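Side-chain contacts in NADH kinase POS5 (Saccharomyces cerevisiae, PDB 3AFO), which phosphorylates NADH and NAD(+) with ATP, preferring NADH about twofold, and so serves as a key source of the cellular reductant NADPH: residues 45-50 with 124-129; 142-147 with 153-158; 211-216 with 297-302. All coordinates share one frame; numbering follows the deposited sequence.

In the fold
From the N terminus, the three contacts follow one another in series; none nests in or crosses another. Interaction 1 closes a long loop of helices and strands, bringing the end of strand 43-48 against the start of helix 124-132. Interaction 2 closes a short five-residue connection and pairs strand 142-146 with 156-157, an edge strand of the same parallel sheet. These two touch: D124 OD1 lies 2.7 Å from L153 N, and I127 packs on A144, L153 and S154. Interaction 3 stands apart in the C-terminal domain, its centre about 29 Å and 35 Å from the centres of the other two, and joins strands 213-219 and 299-303 of two different sheets.

Interaction 1. Residues 45-50 with 124-129; sequences YITKKP and DGTILH. With NAI (1,4-dihydronicotinamide adenine dinucleotide), chain C.
T126, in the first turn of helix 124-132, fits its side chain against the backbone and side chains at the end of strand 43-48. Its CB points toward 45-50 and splits into two branches with different tasks. The methyl CG2, anti to the backbone N, lies 3.8 Å from T47 OG1 in the T47 conformer described, one of two deposited, and equally close to the carbonyl carbon of K48; the T47 and T126 side chains slide past each other in opposite directions. In that same conformer a water joins T47 OG1 (3.2 Å) to the carbonyl oxygen of T126, to which it donates. The hydroxyl OG1, anti to the carbonyl carbon and beside the backbone N (chi1 -43°), meets K49 CB at 3.6 Å but is hydrogen-bonded to the backbone N of G123. K49 touches only near its base: its extended chain leads away, while K48 NZ turns to a salt bridge with E84.

The same helix start receives the NADH. D124 OD2 accepts a hydrogen bond of 2.7 Å from O2B, the 2'-hydroxyl of the adenosine ribose, and also one from F152 N, while OD1 accepts L153 N; three bonds thus fix the carboxylate's rotation. Trimming D124 to an alanine would probably leave O2B without this acceptor and the N-H groups of F152 and L153 without theirs, loosening the turn beside the ribose. G125 brings its N to 3.2 Å from phosphate oxygen O1N, and a CB on it would clash with O2N. L128 CD1 packs beside O5D at 3.6 Å.

This is the GGDGT motif of NAD kinases, a glycine-rich turn from strand 117-122 into helix 124-132 whose aspartate binds the adenosine 2'-hydroxyl, the group these enzymes phosphorylate.

Interaction 2. Residues 142-147 with 153-158; sequences VLAFAL and LSPFDF. With NAI (1,4-dihydronicotinamide adenine dinucleotide), chain C.
F145 and F158 meet in a T-shaped pair: the edge of F158 is directed at the face of F145, with centroids 5.9 Å apart and planes at 85°. Near its own plane, the F145 ring has D157 O at its edge, 3.6 Å from CD1, while F156 CB comes in obliquely. The F156 ring carries P155 CB off-centre over one face and A144 O in plane at its edge, 3.5 Å from CD2. L143, whose CG stands anti to its backbone N (chi1 -180°), crosses F156 at about a right angle and sets CD1 against CE2. L147 CG packs against F158 CB, and the F158 ring also stacks with H161.

The backbones pair in parallel, F145 with F156 and A146 with D157. A146 N donates to F156 O over 2.7 Å in a nearly straight bond (172°), whereas F156 N reaches A144 O only weakly, at 3.5 Å; F158 N is buried with no partner. Nearby, S154 CB packs 3.9 Å from A146 CB, and a water donating to F145 O also bonds S154 OG at 2.8 Å.

One strong backbone bond and one weak one make a short ladder, so aromatic and aliphatic packing probably does much of the work of holding strand 156-157 at the sheet edge.

Interaction 3. Residues 211-216 with 297-302; sequences HLTNLD and SVVKLS. With NAI (1,4-dihydronicotinamide adenine dinucleotide), chain F.
T213, opening strand 213-219, packs against V299 at a classic beta bulge, where V298 and V299 both face L311 on the neighbouring strand 306-311. The side chains cross at about a right angle. T213 CG2 touches both methyls of V299, 3.7 Å from CG2 and 3.9 Å from CG1, in the V299 conformer described, one of two deposited. With its OG1 between backbone N and carbonyl carbon (chi1 68°), T213 hydrogen-bonds its hydroxyl to A229 O and leaves the methyl for the valine. L215 CD2 adds a looser apolar touch to V299 CG2 at 4.4 Å. Beside this apolar patch, a water bridges the two backbones by donating to H211 O (2.9 Å) and V298 O (2.6 Å).

L212 points away from the bulge and lays CD1 3.7 Å from C3N of the dihydronicotinamide of an NADH hydrogen-bonded by the second subunit. I286 of strand 282-286, which pairs with 213-219, touches L215, V298 and V299, and L204 of strand 201-205 backs V299. The contact thus lies between two antiparallel sheets, one holding 213-219 and 282-286, the other 201-205 and 299-303.

Interaction 1. Residues 45-50 with 124-129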
# COMPACT_ATOMS: atom_id res chain seq x y z
N TYR A 45 -11.79 13.03 39.08
CA TYR A 45 -12.43 11.77 38.67
C TYR A 45 -11.39 10.76 38.15
O TYR A 45 -10.63 11.06 37.23
CB TYR A 45 -13.50 12.05 37.62
CG TYR A 45 -14.18 10.83 37.02
CD1 TYR A 45 -14.62 9.78 37.82
CD2 TYR A 45 -14.42 10.76 35.65
CE1 TYR A 45 -15.26 8.68 37.28
CE2 TYR A 45 -15.07 9.66 35.09
CZ TYR A 45 -15.49 8.63 35.91
OH TYR A 45 -16.13 7.53 35.37
N ILE A 46 -11.39 9.57 38.74
CA ILE A 46 -10.39 8.56 38.40
C ILE A 46 -11.07 7.31 37.85
O ILE A 46 -11.99 6.77 38.47
CB ILE A 46 -9.51 8.17 39.62
CG1 ILE A 46 -9.00 9.41 40.35
CG2 ILE A 46 -8.32 7.30 39.17
CD1 ILE A 46 -8.49 9.12 41.74
N THR A 47 -10.61 6.88 36.68
CA THR A 47 -11.11 5.66 36.05
C THR A 47 -9.94 4.71 35.82
O THR A 47 -8.79 5.14 35.71
CB THR A 47 -11.79 5.95 34.70
OG1 THR A 47 -10.80 6.35 33.74
CG2 THR A 47 -12.79 7.06 34.84
N LYS A 48 -10.25 3.42 35.75
CA LYS A 48 -9.20 2.41 35.53
C LYS A 48 -9.67 1.32 34.59
O LYS A 48 -10.87 1.10 34.42
CB LYS A 48 -8.74 1.80 36.85
CG LYS A 48 -9.81 0.98 37.58
CD LYS A 48 -9.23 0.33 38.84
CE LYS A 48 -10.32 -0.36 39.67
NZ LYS A 48 -11.05 -1.43 38.91
N LYS A 49 -8.71 0.65 33.97
CA LYS A 49 -9.04 -0.51 33.17
C LYS A 49 -9.57 -1.58 34.12
O LYS A 49 -8.91 -1.92 35.11
CB LYS A 49 -7.81 -0.99 32.39
CG LYS A 49 -8.13 -2.14 31.43
CD LYS A 49 -6.91 -2.56 30.66
CE LYS A 49 -7.14 -3.90 29.99
NZ LYS A 49 -5.82 -4.52 29.75
N PRO A 50 -10.78 -2.10 33.84
CA PRO A 50 -11.41 -3.05 34.75
C PRO A 50 -10.71 -4.41 34.76
O PRO A 50 -9.99 -4.75 33.82
CB PRO A 50 -12.84 -3.17 34.20
CG PRO A 50 -12.73 -2.82 32.76
CD PRO A 50 -11.63 -1.80 32.67
N ASP A 124 -5.24 2.77 26.15
CA ASP A 124 -5.95 3.64 25.22
C ASP A 124 -7.45 3.56 25.42
O ASP A 124 -8.13 4.58 25.45
CB ASP A 124 -5.55 3.33 23.78
CG ASP A 124 -4.10 3.68 23.49
OD1 ASP A 124 -3.53 4.57 24.17
OD2 ASP A 124 -3.51 3.06 22.58
N GLY A 125 -7.95 2.33 25.59
CA GLY A 125 -9.37 2.09 25.86
C GLY A 125 -9.87 2.81 27.11
O GLY A 125 -11.01 3.27 27.14
N THR A 126 -9.01 2.94 28.11
CA THR A 126 -9.36 3.62 29.36
C THR A 126 -9.62 5.11 29.13
O THR A 126 -10.63 5.64 29.60
CB THR A 126 -8.27 3.43 30.45
OG1 THR A 126 -7.85 2.06 30.44
CG2 THR A 126 -8.84 3.78 31.83
N ILE A 127 -8.71 5.76 28.41
CA ILE A 127 -8.91 7.14 27.97
C ILE A 127 -10.21 7.27 27.16
O ILE A 127 -11.05 8.11 27.47
CB ILE A 127 -7.72 7.64 27.12
CG1 ILE A 127 -6.42 7.54 27.92
CG2 ILE A 127 -7.95 9.06 26.64
CD1 ILE A 127 -5.20 7.97 27.14
N LEU A 128 -10.36 6.42 26.13
CA LEU A 128 -11.52 6.47 25.25
C LEU A 128 -12.87 6.39 25.99
O LEU A 128 -13.75 7.23 25.79
CB LEU A 128 -11.42 5.38 24.15
CG LEU A 128 -10.31 5.58 23.11
CD1 LEU A 128 -10.41 4.49 22.06
CD2 LEU A 128 -10.38 6.95 22.44
N HIS A 129 -13.03 5.39 26.86
CA HIS A 129 -14.26 5.25 27.65
C HIS A 129 -14.45 6.40 28.64
O HIS A 129 -15.58 6.85 28.85
CB HIS A 129 -14.32 3.90 28.37
CG HIS A 129 -14.08 2.72 27.48
ND1 HIS A 129 -13.59 1.52 27.95
CD2 HIS A 129 -14.23 2.56 26.14
CE1 HIS A 129 -13.47 0.67 26.94
NE2 HIS A 129 -13.84 1.28 25.83
PA NAI C . -8.82 -2.54 21.71
O1A NAI C . -7.93 -2.89 22.86
O2A NAI C . -9.65 -3.78 21.08
O5B NAI C . -8.01 -1.99 20.48
C5B NAI C . -7.06 -1.07 20.75
C4B NAI C . -5.78 -1.50 20.13
O4B NAI C . -5.52 -0.33 19.31
C3B NAI C . -4.88 -1.43 21.35
O3B NAI C . -3.63 -2.06 21.05
C2B NAI C . -4.71 0.08 21.50
O2B NAI C . -3.49 0.42 22.15
C1B NAI C . -4.62 0.53 20.04
N9A NAI C . -5.08 1.94 19.88
C8A NAI C . -6.27 2.45 20.20
N7A NAI C . -6.29 3.76 19.91
C5A NAI C . -5.11 4.08 19.38
C6A NAI C . -4.54 5.25 18.88
N6A NAI C . -5.20 6.42 18.85
N1A NAI C . -3.27 5.19 18.42
C2A NAI C . -2.57 4.07 18.42
N3A NAI C . -3.08 2.94 18.89
C4A NAI C . -4.34 2.92 19.37
O3 NAI C . -9.99 -1.43 22.10
PN NAI C . -9.66 -0.02 22.79
O1N NAI C . -8.31 -0.05 23.42
O2N NAI C . -10.90 0.32 23.52
O5D NAI C . -9.52 1.05 21.55
C5D NAI C . -10.56 1.20 20.61
C4D NAI C . -9.96 1.35 19.22
O4D NAI C . -9.63 0.02 18.75
C3D NAI C . -10.97 1.82 18.18
O3D NAI C . -11.12 3.24 18.21
C2D NAI C . -10.29 1.35 16.87
O2D NAI C . -9.54 2.43 16.30
C1D NAI C . -9.31 0.25 17.38
N1N NAI C . -9.55 -0.97 16.59
C2N NAI C . -8.52 -1.42 15.77
C3N NAI C . -8.68 -2.54 14.98
C7N NAI C . -7.48 -2.99 14.10
O7N NAI C . -7.53 -4.00 13.40
N7N NAI C . -6.42 -2.22 14.17
C4N NAI C . -9.89 -3.24 15.01
C5N NAI C . -10.95 -2.80 15.84
C6N NAI C . -10.80 -1.66 16.63
O HOH W 1 -12.14 4.69 31.36

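Interaction 2. Residues 142-147 with 153-158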
# COMPACT_ATOMS: atom_id res chain seq x y z
N VAL A 142 -7.35 15.88 30.66
CA VAL A 142 -7.15 14.44 30.83
C VAL A 142 -5.71 14.11 31.20
O VAL A 142 -4.78 14.45 30.46
CB VAL A 142 -7.55 13.65 29.55
CG1 VAL A 142 -7.40 12.14 29.77
CG2 VAL A 142 -8.98 13.99 29.13
N LEU A 143 -5.54 13.46 32.35
CA LEU A 143 -4.23 13.05 32.83
C LEU A 143 -4.16 11.54 32.75
O LEU A 143 -4.89 10.84 33.45
CB LEU A 143 -4.00 13.51 34.29
CG LEU A 143 -2.64 13.13 34.92
CD1 LEU A 143 -1.48 13.56 34.04
CD2 LEU A 143 -2.48 13.68 36.36
N ALA A 144 -3.28 11.05 31.88
CA ALA A 144 -3.32 9.65 31.49
C ALA A 144 -2.05 8.91 31.91
O ALA A 144 -0.94 9.26 31.50
CB ALA A 144 -3.56 9.54 29.98
N PHE A 145 -2.22 7.89 32.75
CA PHE A 145 -1.11 7.05 33.20
C PHE A 145 -1.20 5.65 32.62
O PHE A 145 -2.24 5.00 32.72
CB PHE A 145 -1.08 6.94 34.73
CG PHE A 145 -0.78 8.23 35.43
CD1 PHE A 145 0.52 8.73 35.47
CD2 PHE A 145 -1.79 8.93 36.09
CE1 PHE A 145 0.80 9.92 36.15
CE2 PHE A 145 -1.52 10.11 36.76
CZ PHE A 145 -0.22 10.61 36.79
N ALA A 146 -0.10 5.19 32.05
CA ALA A 146 -0.03 3.87 31.42
C ALA A 146 0.25 2.76 32.42
O ALA A 146 1.31 2.75 33.08
CB ALA A 146 1.02 3.87 30.33
N LEU A 147 -0.69 1.83 32.54
CA LEU A 147 -0.50 0.64 33.36
C LEU A 147 -0.82 -0.58 32.54
O LEU A 147 -1.67 -0.53 31.66
CB LEU A 147 -1.40 0.68 34.60
CG LEU A 147 -0.87 1.63 35.68
CD1 LEU A 147 -1.96 2.53 36.18
CD2 LEU A 147 -0.17 0.87 36.81
N LEU A 153 -1.59 6.31 23.64
CA LEU A 153 -2.06 7.65 24.05
C LEU A 153 -1.61 8.15 25.43
O LEU A 153 -1.41 9.36 25.60
CB LEU A 153 -3.59 7.76 23.92
CG LEU A 153 -4.17 7.51 22.51
CD1 LEU A 153 -5.68 7.49 22.53
CD2 LEU A 153 -3.67 8.55 21.50
N SER A 154 -1.47 7.25 26.41
CA SER A 154 -1.06 7.65 27.77
C SER A 154 0.42 8.03 27.82
O SER A 154 1.28 7.17 27.66
CB SER A 154 -1.35 6.53 28.77
OG SER A 154 -2.69 6.08 28.69
N PRO A 155 0.73 9.32 28.06
CA PRO A 155 2.13 9.72 27.99
C PRO A 155 2.97 9.44 29.26
O PRO A 155 4.19 9.54 29.20
CB PRO A 155 2.06 11.25 27.77
CG PRO A 155 0.59 11.58 27.61
CD PRO A 155 -0.14 10.49 28.31
N PHE A 156 2.32 9.10 30.38
CA PHE A 156 3.03 8.96 31.66
C PHE A 156 3.01 7.55 32.21
O PHE A 156 1.99 6.87 32.20
CB PHE A 156 2.43 9.90 32.72
CG PHE A 156 2.42 11.34 32.32
CD1 PHE A 156 3.59 12.08 32.39
CD2 PHE A 156 1.26 11.94 31.85
CE1 PHE A 156 3.60 13.42 31.99
CE2 PHE A 156 1.27 13.27 31.45
CZ PHE A 156 2.44 14.01 31.53
N ASP A 157 4.16 7.15 32.72
CA ASP A 157 4.29 5.96 33.55
C ASP A 157 3.64 6.29 34.88
O ASP A 157 3.88 7.36 35.42
CB ASP A 157 5.78 5.67 33.77
CG ASP A 157 6.04 4.28 34.32
OD1 ASP A 157 5.28 3.80 35.21
OD2 ASP A 157 7.03 3.66 33.88
N PHE A 158 2.84 5.37 35.43
CA PHE A 158 2.21 5.60 36.74
C PHE A 158 3.21 5.88 37.87
O PHE A 158 2.86 6.55 38.85
CB PHE A 158 1.26 4.46 37.14
CG PHE A 158 0.65 4.64 38.52
CD1 PHE A 158 -0.36 5.58 38.74
CD2 PHE A 158 1.11 3.90 39.61
CE1 PHE A 158 -0.91 5.77 40.02
CE2 PHE A 158 0.58 4.08 40.89
CZ PHE A 158 -0.44 5.02 41.09
PA NAI C . -8.82 -2.54 21.71
O1A NAI C . -7.93 -2.89 22.86
O2A NAI C . -9.65 -3.78 21.08
O5B NAI C . -8.01 -1.99 20.48
C5B NAI C . -7.06 -1.07 20.75
C4B NAI C . -5.78 -1.50 20.13
O4B NAI C . -5.52 -0.33 19.31
C3B NAI C . -4.88 -1.43 21.35
O3B NAI C . -3.63 -2.06 21.05
C2B NAI C . -4.71 0.08 21.50
O2B NAI C . -3.49 0.42 22.15
C1B NAI C . -4.62 0.53 20.04
N9A NAI C . -5.08 1.94 19.88
C8A NAI C . -6.27 2.45 20.20
N7A NAI C . -6.29 3.76 19.91
C5A NAI C . -5.11 4.08 19.38
C6A NAI C . -4.54 5.25 18.88
N6A NAI C . -5.20 6.42 18.85
N1A NAI C . -3.27 5.19 18.42
C2A NAI C . -2.57 4.07 18.42
N3A NAI C . -3.08 2.94 18.89
C4A NAI C . -4.34 2.92 19.37
O3 NAI C . -9.99 -1.43 22.10
PN NAI C . -9.66 -0.02 22.79
O1N NAI C . -8.31 -0.05 23.42
O2N NAI C . -10.90 0.32 23.52
O5D NAI C . -9.52 1.05 21.55
C5D NAI C . -10.56 1.20 20.61
C4D NAI C . -9.96 1.35 19.22
O4D NAI C . -9.63 0.02 18.75
C3D NAI C . -10.97 1.82 18.18
O3D NAI C . -11.12 3.24 18.21
C2D NAI C . -10.29 1.35 16.87
O2D NAI C . -9.54 2.43 16.30
C1D NAI C . -9.31 0.25 17.38
N1N NAI C . -9.55 -0.97 16.59
C2N NAI C . -8.52 -1.42 15.77
C3N NAI C . -8.68 -2.54 14.98
C7N NAI C . -7.48 -2.99 14.10
O7N NAI C . -7.53 -4.00 13.40
N7N NAI C . -6.42 -2.22 14.17
C4N NAI C . -9.89 -3.24 15.01
C5N NAI C . -10.95 -2.80 15.84
C6N NAI C . -10.80 -1.66 16.63
O HOH W 2 -4.52 5.92 30.81

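Interaction 3. Residues 211-216 with 297-302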
# COMPACT_ATOMS: atom_id res chain seq x y z
N HIS A 211 -21.11 -11.37 4.28
CA HIS A 211 -21.23 -10.58 3.06
C HIS A 211 -20.67 -9.18 3.26
O HIS A 211 -20.64 -8.65 4.37
CB HIS A 211 -22.69 -10.48 2.62
CG HIS A 211 -23.45 -11.76 2.75
ND1 HIS A 211 -23.20 -12.85 1.94
CD2 HIS A 211 -24.43 -12.13 3.60
CE1 HIS A 211 -24.01 -13.84 2.28
NE2 HIS A 211 -24.77 -13.43 3.28
N LEU A 212 -20.23 -8.60 2.15
CA LEU A 212 -19.59 -7.30 2.19
C LEU A 212 -20.65 -6.22 2.36
O LEU A 212 -21.79 -6.39 1.91
CB LEU A 212 -18.78 -7.07 0.90
CG LEU A 212 -17.45 -7.83 0.78
CD1 LEU A 212 -17.62 -9.35 0.59
CD2 LEU A 212 -16.63 -7.29 -0.35
N THR A 213 -20.27 -5.13 3.03
CA THR A 213 -21.13 -3.96 3.17
C THR A 213 -21.14 -3.23 1.83
O THR A 213 -20.18 -3.32 1.07
CB THR A 213 -20.59 -2.98 4.25
OG1 THR A 213 -19.35 -2.40 3.81
CG2 THR A 213 -20.35 -3.69 5.58
N ASN A 214 -22.23 -2.54 1.53
CA ASN A 214 -22.32 -1.69 0.35
C ASN A 214 -22.69 -0.32 0.85
O ASN A 214 -23.81 -0.13 1.34
CB ASN A 214 -23.38 -2.21 -0.62
CG ASN A 214 -23.08 -3.62 -1.12
OD1 ASN A 214 -22.25 -3.82 -2.01
ND2 ASN A 214 -23.76 -4.61 -0.55
N LEU A 215 -21.76 0.63 0.76
CA LEU A 215 -21.91 1.95 1.39
C LEU A 215 -21.79 3.09 0.39
O LEU A 215 -20.82 3.15 -0.38
CB LEU A 215 -20.86 2.14 2.47
CG LEU A 215 -20.61 1.03 3.49
CD1 LEU A 215 -19.43 1.45 4.35
CD2 LEU A 215 -21.85 0.76 4.34
N ASP A 216 -22.76 3.99 0.43
CA ASP A 216 -22.76 5.17 -0.43
C ASP A 216 -22.32 6.37 0.37
O ASP A 216 -22.94 6.73 1.38
CB ASP A 216 -24.15 5.39 -1.04
CG ASP A 216 -24.56 4.25 -1.96
OD1 ASP A 216 -23.77 3.90 -2.86
OD2 ASP A 216 -25.65 3.68 -1.76
N SER A 297 -29.28 -5.92 9.88
CA SER A 297 -28.03 -6.21 10.60
C SER A 297 -26.86 -6.45 9.65
O SER A 297 -25.95 -7.22 9.96
CB SER A 297 -28.20 -7.41 11.54
OG SER A 297 -29.15 -7.13 12.55
N VAL A 298 -26.88 -5.79 8.50
CA VAL A 298 -25.86 -6.03 7.48
C VAL A 298 -24.53 -5.34 7.80
O VAL A 298 -23.47 -5.72 7.27
CB VAL A 298 -26.36 -5.69 6.04
CG1 VAL A 298 -27.51 -6.61 5.66
CG2 VAL A 298 -26.77 -4.21 5.92
N VAL A 299 -24.59 -4.33 8.68
CA VAL A 299 -23.42 -3.55 9.07
C VAL A 299 -23.44 -3.19 10.56
O VAL A 299 -24.48 -2.84 11.11
CB VAL A 299 -23.33 -2.23 8.28
CG1 VAL A 299 -21.94 -1.64 8.44
CG2 VAL A 299 -23.65 -2.45 6.82
N LYS A 300 -22.28 -3.26 11.20
CA LYS A 300 -22.15 -2.83 12.58
C LYS A 300 -21.59 -1.42 12.62
O LYS A 300 -20.71 -1.08 11.82
CB LYS A 300 -21.25 -3.79 13.37
CG LYS A 300 -21.40 -3.66 14.89
CD LYS A 300 -20.47 -4.61 15.66
CE LYS A 300 -20.80 -6.08 15.42
NZ LYS A 300 -22.17 -6.46 15.87
N LEU A 301 -22.10 -0.60 13.53
CA LEU A 301 -21.55 0.72 13.77
C LEU A 301 -20.80 0.74 15.10
O LEU A 301 -21.37 0.37 16.15
CB LEU A 301 -22.67 1.78 13.78
CG LEU A 301 -22.28 3.19 14.24
CD1 LEU A 301 -21.34 3.89 13.25
CD2 LEU A 301 -23.54 4.04 14.48
N SER A 302 -19.54 1.17 15.06
CA SER A 302 -18.77 1.36 16.28
C SER A 302 -18.21 2.77 16.38
O SER A 302 -17.88 3.39 15.37
CB SER A 302 -17.64 0.33 16.38
OG SER A 302 -18.15 -0.98 16.23
PA NAI F . -19.57 -13.06 -2.09
O1A NAI F . -20.67 -12.80 -3.07
O2A NAI F . -19.91 -12.62 -0.59
O5B NAI F . -18.31 -12.18 -2.28
C5B NAI F . -17.46 -12.46 -3.28
C4B NAI F . -17.09 -11.19 -3.96
O4B NAI F . -15.74 -11.53 -4.28
C3B NAI F . -17.90 -11.21 -5.25
O3B NAI F . -17.79 -9.93 -5.87
C2B NAI F . -17.14 -12.28 -6.03
O2B NAI F . -17.33 -12.16 -7.44
C1B NAI F . -15.70 -11.92 -5.68
N9A NAI F . -14.77 -13.06 -5.78
C8A NAI F . -14.93 -14.28 -5.25
N7A NAI F . -13.89 -15.04 -5.57
C5A NAI F . -13.05 -14.29 -6.30
C6A NAI F . -11.82 -14.52 -6.90
N6A NAI F . -11.20 -15.71 -6.80
N1A NAI F . -11.25 -13.51 -7.58
C2A NAI F . -11.82 -12.32 -7.68
N3A NAI F . -12.99 -12.07 -7.13
C4A NAI F . -13.62 -13.03 -6.43
O3 NAI F . -19.19 -14.66 -1.92
PN NAI F . -18.67 -15.66 -3.06
O1N NAI F . -18.98 -15.11 -4.40
O2N NAI F . -19.16 -16.99 -2.66
O5D NAI F . -17.05 -15.61 -2.87
C5D NAI F . -16.47 -15.95 -1.59
C4D NAI F . -15.24 -15.06 -1.34
O4D NAI F . -15.69 -13.79 -0.83
C3D NAI F . -14.34 -15.55 -0.20
O3D NAI F . -13.50 -16.61 -0.67
C2D NAI F . -13.52 -14.28 0.09
O2D NAI F . -12.29 -14.28 -0.68
C1D NAI F . -14.45 -13.14 -0.43
N1N NAI F . -14.58 -12.17 0.68
C2N NAI F . -14.04 -10.89 0.49
C3N NAI F . -14.10 -9.93 1.48
C7N NAI F . -13.48 -8.55 1.19
O7N NAI F . -13.49 -7.63 2.02
N7N NAI F . -12.92 -8.46 -0.00
C4N NAI F . -14.71 -10.23 2.71
C5N NAI F . -15.26 -11.52 2.92
C6N NAI F . -15.20 -12.48 1.92
O HOH W 3 -22.98 -7.33 5.34